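Local coordinates for protein putative oxidoreductase with NAD(P)-binding Rossmann-fold domain (Clostridium difficile, PDB 3UUW) that is a putative dehydrogenase of the GFO/IDH/MocA family that probably binds NAD(P) through its Rossmann-fold domain and carries out oxidoreductase chemistry, at residues A[190-193]-A[194-198]; A[229-233]-A[234-238]; A[259-262]-A[263-267]. All coordinates share one frame; numbering follows the deposited sequence.

Contact 1: A[190-193]-A[194-198]; sequences LFLT and DNKNL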
loop_
_atom_site.group_PDB
_atom_site.type_symbol
_atom_site.label_atom_id
_atom_site.label_comp_id
_atom_site.label_asym_id
_atom_site.label_seq_id
_atom_site.Cartn_x
_atom_site.Cartn_y
_atom_site.Cartn_z
ATOM N N LEU A 190 -13.189 -7.857 -27.769
ATOM C CA LEU A 190 -12.081 -8.629 -28.291
ATOM C C LEU A 190 -11.360 -7.765 -29.301
ATOM O O LEU A 190 -11.866 -7.530 -30.392
ATOM C CB LEU A 190 -12.555 -9.948 -28.888
ATOM C CG LEU A 190 -11.455 -10.807 -29.504
ATOM C CD1 LEU A 190 -10.529 -11.338 -28.416
ATOM C CD2 LEU A 190 -12.069 -11.947 -30.295
ATOM N N PHE A 191 -10.181 -7.281 -28.914
ATOM C CA PHE A 191 -9.399 -6.345 -29.728
ATOM C C PHE A 191 -8.145 -7.025 -30.234
ATOM O O PHE A 191 -7.339 -7.547 -29.440
ATOM C CB PHE A 191 -9.024 -5.086 -28.929
ATOM C CG PHE A 191 -10.191 -4.396 -28.259
ATOM C CD1 PHE A 191 -11.498 -4.512 -28.752
ATOM C CD2 PHE A 191 -9.975 -3.584 -27.141
ATOM C CE1 PHE A 191 -12.562 -3.864 -28.121
ATOM C CE2 PHE A 191 -11.039 -2.924 -26.514
ATOM C CZ PHE A 191 -12.337 -3.076 -27.008
ATOM N N LEU A 192 -7.979 -6.985 -31.555
ATOM C CA LEU A 192 -6.888 -7.648 -32.247
ATOM C C LEU A 192 -6.097 -6.672 -33.078
ATOM O O LEU A 192 -6.632 -5.663 -33.542
ATOM C CB LEU A 192 -7.441 -8.723 -33.201
ATOM C CG LEU A 192 -8.381 -9.772 -32.589
ATOM C CD1 LEU A 192 -8.917 -10.726 -33.683
ATOM C CD2 LEU A 192 -7.703 -10.537 -31.467
ATOM N N THR A 193 -4.820 -6.987 -33.273
ATOM C CA THR A 193 -3.978 -6.220 -34.187
ATOM C C THR A 193 -4.445 -6.509 -35.610
ATOM O O THR A 193 -5.257 -7.422 -35.845
ATOM C CB THR A 193 -2.490 -6.623 -34.090
ATOM O OG1 THR A 193 -2.324 -7.987 -34.516
ATOM C CG2 THR A 193 -1.962 -6.448 -32.681
ATOM N N ASP A 194 -3.937 -5.734 -36.556
ATOM C CA ASP A 194 -4.254 -5.956 -37.961
ATOM C C ASP A 194 -3.891 -7.383 -38.364
ATOM O O ASP A 194 -4.579 -7.991 -39.178
ATOM C CB ASP A 194 -3.524 -4.949 -38.861
ATOM C CG ASP A 194 -4.073 -3.530 -38.727
ATOM O OD1 ASP A 194 -3.493 -2.606 -39.341
ATOM O OD2 ASP A 194 -5.083 -3.334 -38.013
ATOM N N ASN A 195 -2.811 -7.909 -37.788
ATOM C CA ASN A 195 -2.356 -9.273 -38.076
ATOM C C ASN A 195 -2.992 -10.342 -37.185
ATOM O O ASN A 195 -2.460 -11.443 -37.081
ATOM C CB ASN A 195 -0.825 -9.358 -37.978
ATOM C CG ASN A 195 -0.126 -8.642 -39.124
ATOM O OD1 ASN A 195 -0.672 -8.514 -40.221
ATOM N ND2 ASN A 195 1.096 -8.182 -38.877
ATOM N N LYS A 196 -4.122 -10.015 -36.554
ATOM C CA LYS A 196 -4.887 -10.961 -35.723
ATOM C C LYS A 196 -4.219 -11.451 -34.435
ATOM O O LYS A 196 -4.552 -12.540 -33.935
ATOM C CB LYS A 196 -5.381 -12.158 -36.566
ATOM C CG LYS A 196 -6.749 -11.963 -37.207
ATOM C CD LYS A 196 -6.860 -10.662 -37.956
ATOM C CE LYS A 196 -8.219 -10.516 -38.607
ATOM N NZ LYS A 196 -8.319 -9.222 -39.328
ATOM N N ASN A 197 -3.314 -10.647 -33.881
ATOM C CA ASN A 197 -2.713 -10.953 -32.585
ATOM C C ASN A 197 -3.620 -10.360 -31.487
ATOM O O ASN A 197 -4.227 -9.306 -31.694
ATOM C CB ASN A 197 -1.323 -10.350 -32.472
ATOM C CG ASN A 197 -0.467 -10.616 -33.697
ATOM O OD1 ASN A 197 0.007 -9.685 -34.330
ATOM N ND2 ASN A 197 -0.308 -11.886 -34.064
ATOM N N LEU A 198 -3.687 -11.015 -30.329
ATOM C CA LEU A 198 -4.506 -10.539 -29.218
ATOM C C LEU A 198 -3.916 -9.313 -28.540
ATOM O O LEU A 198 -2.757 -9.327 -28.102
ATOM C CB LEU A 198 -4.665 -11.636 -28.153
ATOM C CG LEU A 198 -5.537 -11.275 -26.932
ATOM C CD1 LEU A 198 -6.961 -10.984 -27.366
ATOM C CD2 LEU A 198 -5.513 -12.384 -25.901
HETATM O O HOH W 1 -7.904 -7.519 -36.734
#
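From D194 onward the chain folds back on T193: residues T193 to K196 make a type I beta turn, and with N197 they form the end of the beta hairpin that joins strands 184-192 and 198-206 at the edge of the mixed sheet. D194 and N195 occupy the two corner positions of this turn, and both residues are exposed. K196 N closes it on T193 O at 2.9 Å. A positive phi at K196 (66°) then swings the chain onto the return strand, as in a type I turn with a G1 bulge. The lysine tail bends at chi2, and a water accepts from its NZ and donates to T193 O. N197 holds T193 three times over. Its O accepts from T193 N at 2.9 Å. Its own N donates to T193 OG1, again at 2.9 Å. The hydroxyl in turn gives its proton to N197 OD1, approaching from above the amide carbonyl plane. T193 OG1, placed between the backbone N and the carbonyl carbon by chi1 of 65°, thus works as acceptor and donor at once. N197 ND2 is used as well, by V158 O and N157 OD1. L198 pairs with L192 across the non-hydrogen-bonded position, and both leucines face helix 160-179, where they meet F160. The tip of L198 also reaches L190: the two side chains cross at about a right angle, CD1 of L198 lying 3.7 Å from CD1 of L190.

Contact 2: A[229-233]-A[234-238]; sequences ILSKG and KIQRV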
loop_
_atom_site.group_PDB
_atom_site.type_symbol
_atom_site.label_atom_id
_atom_site.label_comp_id
_atom_site.label_asym_id
_atom_site.label_seq_id
_atom_site.Cartn_x
_atom_site.Cartn_y
_atom_site.Cartn_z
ATOM N N ILE A 229 -13.449 -10.404 -5.119
ATOM C CA ILE A 229 -14.788 -10.873 -4.846
ATOM C C ILE A 229 -15.528 -9.851 -3.992
ATOM O O ILE A 229 -15.067 -9.515 -2.892
ATOM C CB ILE A 229 -14.761 -12.225 -4.114
ATOM C CG1 ILE A 229 -14.043 -13.293 -4.951
ATOM C CG2 ILE A 229 -16.213 -12.688 -3.709
ATOM C CD1 ILE A 229 -13.930 -14.642 -4.217
ATOM N N LEU A 230 -16.647 -9.348 -4.509
ATOM C CA LEU A 230 -17.528 -8.426 -3.772
ATOM C C LEU A 230 -18.672 -9.244 -3.159
ATOM O O LEU A 230 -19.453 -9.877 -3.880
ATOM C CB LEU A 230 -18.100 -7.335 -4.684
ATOM C CG LEU A 230 -17.187 -6.221 -5.218
ATOM C CD1 LEU A 230 -16.234 -6.735 -6.277
ATOM C CD2 LEU A 230 -18.040 -5.093 -5.796
ATOM N N SER A 231 -18.780 -9.216 -1.838
ATOM C CA SER A 231 -19.828 -9.975 -1.148
ATOM C C SER A 231 -20.460 -9.134 -0.049
ATOM O O SER A 231 -20.008 -8.037 0.238
ATOM C CB SER A 231 -19.275 -11.275 -0.603
ATOM O OG SER A 231 -18.303 -11.030 0.389
ATOM N N LYS A 232 -21.523 -9.642 0.554
ATOM C CA LYS A 232 -22.199 -8.886 1.589
ATOM C C LYS A 232 -21.214 -8.471 2.681
ATOM O O LYS A 232 -20.610 -9.321 3.347
ATOM C CB LYS A 232 -23.336 -9.701 2.190
ATOM C CG LYS A 232 -24.043 -8.968 3.315
ATOM C CD LYS A 232 -25.138 -9.814 3.925
ATOM C CE LYS A 232 -26.459 -9.557 3.271
ATOM N NZ LYS A 232 -27.004 -8.251 3.736
ATOM N N GLY A 233 -21.039 -7.170 2.836
ATOM C CA GLY A 233 -20.175 -6.602 3.867
ATOM C C GLY A 233 -18.689 -6.768 3.679
ATOM O O GLY A 233 -17.921 -6.495 4.584
ATOM N N LYS A 234 -18.244 -7.145 2.490
ATOM C CA LYS A 234 -16.855 -7.504 2.326
ATOM C C LYS A 234 -16.344 -7.377 0.900
ATOM O O LYS A 234 -17.079 -7.615 -0.063
ATOM C CB LYS A 234 -16.699 -8.972 2.766
ATOM C CG LYS A 234 -15.315 -9.437 2.967
ATOM C CD LYS A 234 -15.244 -10.953 3.237
ATOM C CE LYS A 234 -16.136 -11.428 4.334
ATOM N NZ LYS A 234 -15.868 -12.893 4.540
ATOM N N ILE A 235 -15.086 -6.976 0.767
ATOM C CA ILE A 235 -14.373 -7.105 -0.507
ATOM C C ILE A 235 -13.156 -7.966 -0.182
ATOM O O ILE A 235 -12.486 -7.742 0.835
ATOM C CB ILE A 235 -13.879 -5.797 -1.103
ATOM C CG1 ILE A 235 -15.039 -4.807 -1.314
ATOM C CG2 ILE A 235 -13.193 -6.080 -2.420
ATOM C CD1 ILE A 235 -14.614 -3.424 -1.824
ATOM N N GLN A 236 -12.904 -8.982 -1.000
ATOM C CA GLN A 236 -11.682 -9.772 -0.869
ATOM C C GLN A 236 -10.906 -9.661 -2.181
ATOM O O GLN A 236 -11.489 -9.740 -3.258
ATOM C CB GLN A 236 -11.962 -11.244 -0.623
ATOM C CG GLN A 236 -12.765 -11.602 0.634
ATOM C CD GLN A 236 -13.495 -12.955 0.502
ATOM O OE1 GLN A 236 -14.497 -13.062 -0.189
ATOM N NE2 GLN A 236 -13.006 -13.951 1.190
ATOM N N ARG A 237 -9.594 -9.517 -2.101
ATOM C CA ARG A 237 -8.782 -9.514 -3.306
ATOM C C ARG A 237 -7.530 -10.328 -3.084
ATOM O O ARG A 237 -6.944 -10.308 -1.986
ATOM C CB ARG A 237 -8.310 -8.121 -3.723
ATOM C CG ARG A 237 -9.268 -6.999 -3.569
ATOM C CD ARG A 237 -8.690 -5.750 -4.268
ATOM N NE ARG A 237 -9.672 -4.710 -4.139
ATOM C CZ ARG A 237 -9.824 -3.969 -3.054
ATOM N NH1 ARG A 237 -8.997 -4.103 -2.012
ATOM N NH2 ARG A 237 -10.779 -3.075 -3.025
ATOM N N VAL A 238 -7.097 -11.011 -4.130
ATOM C CA VAL A 238 -5.797 -11.669 -4.094
ATOM C C VAL A 238 -5.029 -11.125 -5.290
ATOM O O VAL A 238 -5.513 -11.191 -6.415
ATOM C CB VAL A 238 -5.870 -13.201 -4.133
ATOM C CG1 VAL A 238 -4.466 -13.795 -4.215
ATOM C CG2 VAL A 238 -6.547 -13.715 -2.901
HETATM O O HOH W 2 -15.891 -10.810 -0.556
HETATM O O HOH W 3 -18.319 -12.829 2.377
#
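I229 and Q236 lie obliquely across each other, and the contact is made at the glutamine's carbonyl end: OE1 of Q236 lies alongside CB and CG2 of I229, 3.9 Å from CG2, with CG1 leading away. S231 and K234 share this face of the sheet. OG of S231 rests 3.5 Å from CB of K234, beside the root of the lysine chain, which bends at chi3 and delivers NZ to N138 O. One water lies between the polar groups and bonds S231 OG at 2.6 Å, Q236 OE1 at 2.7 Å and I229 O at 2.8 Å. The backbone beneath is a tight antiparallel hairpin, strands 224-231 and 234-239, closed by a type II turn from S231 to K234 with G233 at positive phi. I229 and Q236 exchange two nearly straight bonds, N of I229 to O of Q236 at 2.8 Å and N of Q236 to O of I229 at 2.9 Å. Helix 130-138 covers this face through I135 and N138. L230 and I235 point to the opposite face, where H150 and S220 of a second subunit pack on them. There CG2 of I235 lies over one face of the R237 guanidinium, 3.8 Å above its plane and offset toward the rim, while E228, E245 and E247 form salt bridges with that group.

Contact 3: A[259-262]-A[263-267]; sequences AWVN and ILKQK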
loop_
_atom_site.group_PDB
_atom_site.type_symbol
_atom_site.label_atom_id
_atom_site.label_comp_id
_atom_site.label_asym_id
_atom_site.label_seq_id
_atom_site.Cartn_x
_atom_site.Cartn_y
_atom_site.Cartn_z
ATOM N N ALA A 259 6.979 -15.612 4.967
ATOM C CA ALA A 259 8.360 -15.383 4.506
ATOM C C ALA A 259 9.049 -16.615 3.924
ATOM O O ALA A 259 9.970 -16.474 3.104
ATOM C CB ALA A 259 9.190 -14.815 5.643
ATOM N N TRP A 260 8.635 -17.814 4.345
ATOM C CA TRP A 260 9.237 -19.055 3.872
ATOM C C TRP A 260 8.298 -19.914 3.006
ATOM O O TRP A 260 8.554 -21.106 2.758
ATOM C CB TRP A 260 9.827 -19.821 5.064
ATOM C CG TRP A 260 11.003 -19.092 5.593
ATOM C CD1 TRP A 260 11.040 -18.237 6.642
ATOM C CD2 TRP A 260 12.317 -19.097 5.028
ATOM N NE1 TRP A 260 12.312 -17.718 6.790
ATOM C CE2 TRP A 260 13.112 -18.239 5.804
ATOM C CE3 TRP A 260 12.894 -19.744 3.938
ATOM C CZ2 TRP A 260 14.468 -18.025 5.528
ATOM C CZ3 TRP A 260 14.245 -19.527 3.670
ATOM C CH2 TRP A 260 14.998 -18.680 4.446
ATOM N N VAL A 261 7.219 -19.293 2.499
ATOM C CA VAL A 261 6.298 -19.977 1.592
ATOM C C VAL A 261 6.901 -19.827 0.196
ATOM O O VAL A 261 7.012 -18.713 -0.328
ATOM C CB VAL A 261 4.881 -19.402 1.693
ATOM C CG1 VAL A 261 3.928 -20.065 0.678
ATOM C CG2 VAL A 261 4.367 -19.607 3.131
ATOM N N ASN A 262 7.314 -20.942 -0.387
ATOM C CA ASN A 262 7.962 -20.902 -1.690
ATOM C C ASN A 262 6.971 -20.510 -2.790
ATOM O O ASN A 262 5.752 -20.599 -2.610
ATOM C CB ASN A 262 8.692 -22.211 -1.963
ATOM C CG ASN A 262 7.773 -23.355 -2.363
ATOM O OD1 ASN A 262 7.203 -23.330 -3.439
ATOM N ND2 ASN A 262 7.667 -24.402 -1.503
ATOM N N ILE A 263 7.482 -20.005 -3.906
ATOM C CA ILE A 263 6.582 -19.475 -4.920
ATOM C C ILE A 263 5.682 -20.536 -5.569
ATOM O O ILE A 263 4.581 -20.212 -6.043
ATOM C CB ILE A 263 7.318 -18.611 -5.988
ATOM C CG1 ILE A 263 8.194 -19.470 -6.885
ATOM C CG2 ILE A 263 8.118 -17.424 -5.319
ATOM C CD1 ILE A 263 8.737 -18.683 -8.065
ATOM N N LEU A 264 6.105 -21.803 -5.570
ATOM C CA LEU A 264 5.288 -22.842 -6.204
ATOM C C LEU A 264 4.136 -23.235 -5.285
ATOM O O LEU A 264 3.054 -23.618 -5.744
ATOM C CB LEU A 264 6.143 -24.037 -6.589
ATOM C CG LEU A 264 7.265 -23.648 -7.562
ATOM C CD1 LEU A 264 8.085 -24.888 -7.961
ATOM C CD2 LEU A 264 6.689 -22.942 -8.810
ATOM N N LYS A 265 4.384 -23.120 -3.992
ATOM C CA LYS A 265 3.330 -23.286 -3.011
ATOM C C LYS A 265 2.348 -22.130 -3.175
ATOM O O LYS A 265 1.117 -22.325 -3.184
ATOM C CB LYS A 265 3.925 -23.301 -1.603
ATOM C CG LYS A 265 2.888 -23.425 -0.483
ATOM C CD LYS A 265 2.207 -24.790 -0.438
ATOM C CE LYS A 265 1.321 -24.917 0.775
ATOM N NZ LYS A 265 0.713 -26.291 0.870
ATOM N N GLN A 266 2.873 -20.910 -3.307
ATOM C CA GLN A 266 2.011 -19.736 -3.486
ATOM C C GLN A 266 1.093 -19.872 -4.677
ATOM O O GLN A 266 -0.071 -19.534 -4.580
ATOM C CB GLN A 266 2.820 -18.459 -3.701
ATOM C CG GLN A 266 3.696 -18.016 -2.556
ATOM C CD GLN A 266 4.605 -16.862 -2.969
ATOM O OE1 GLN A 266 4.365 -16.201 -3.966
ATOM N NE2 GLN A 266 5.717 -16.685 -2.242
ATOM N N LYS A 267 1.626 -20.341 -5.806
ATOM C CA LYS A 267 0.868 -20.340 -7.057
ATOM C C LYS A 267 -0.030 -21.551 -7.212
ATOM O O LYS A 267 -0.868 -21.577 -8.112
ATOM C CB LYS A 267 1.809 -20.245 -8.234
ATOM C CG LYS A 267 2.645 -18.958 -8.268
ATOM C CD LYS A 267 3.700 -19.076 -9.331
ATOM C CE LYS A 267 4.779 -18.004 -9.278
ATOM N NZ LYS A 267 4.215 -16.610 -9.296
#
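N262 OD1 accepts from K265 N at 2.9 Å and, more weakly and at a strongly bent angle, from L264 N at 2.8 Å. This is an N-cap: the asparagine stands right before helix 263-267 and its side-chain oxygen takes up backbone N-H groups of the first turn, which have no preceding helical carbonyl to use. The torsion that makes this possible is chi1 of 77°, which sets CG between the backbone N and the carbonyl carbon and folds the amide back over the helix start. K265 N comes in from above the plane of the side-chain carbonyl. At the other end of the same amide, ND2 binds E270 OE2, so the group is held at both its polar atoms and its rotation is fixed.

The main chain continues the pattern. Q266 N donates to N262 O at 3.0 Å, and K267 N follows with I263 O. Q266 also reaches back with its side chain: NE2 donates to V261 O at 3.1 Å, tilted out of that carbonyl's plane, and OE1 is taken by N242 ND2. This amide therefore links the incoming loop to the first helical turn. K265 runs past N262 at about a right angle and carries its NZ away to a salt bridge with D271.

Farther out the surface belongs to a subunit interface: I263 packs on V261 of the third subunit, and L264 on its W260. Within the chain, V261 lies obliquely across the stems of K265 and Q266. Its CG1, anti to the backbone N, touches both, 3.7 Å from CG of K265 and 3.8 Å from CG of Q266.

Along the chain the three contacts come in series, 1, 2 and then 3. Contacts 1 and 2 are hairpins of the same eight-stranded mixed sheet, but their centres lie about 33 Å apart: contact 1 joins the outermost strand 184-192 to its neighbour, contact 2 lies toward the other edge. Contact 3 follows the last strand of that sheet, 251-256, and starts helix 263-267, which packs on helix 16-26 of the Rossmann-fold part. Its centre is about 24 Å from contact 2, nearest atoms about 7 Å apart, and about 35 Å from contact 1. Contacts 1 and 2 both touch the second subunit, contact 1 only through F191, and contact 3 touches the third, so all three lie at interfaces of the four-chain assembly.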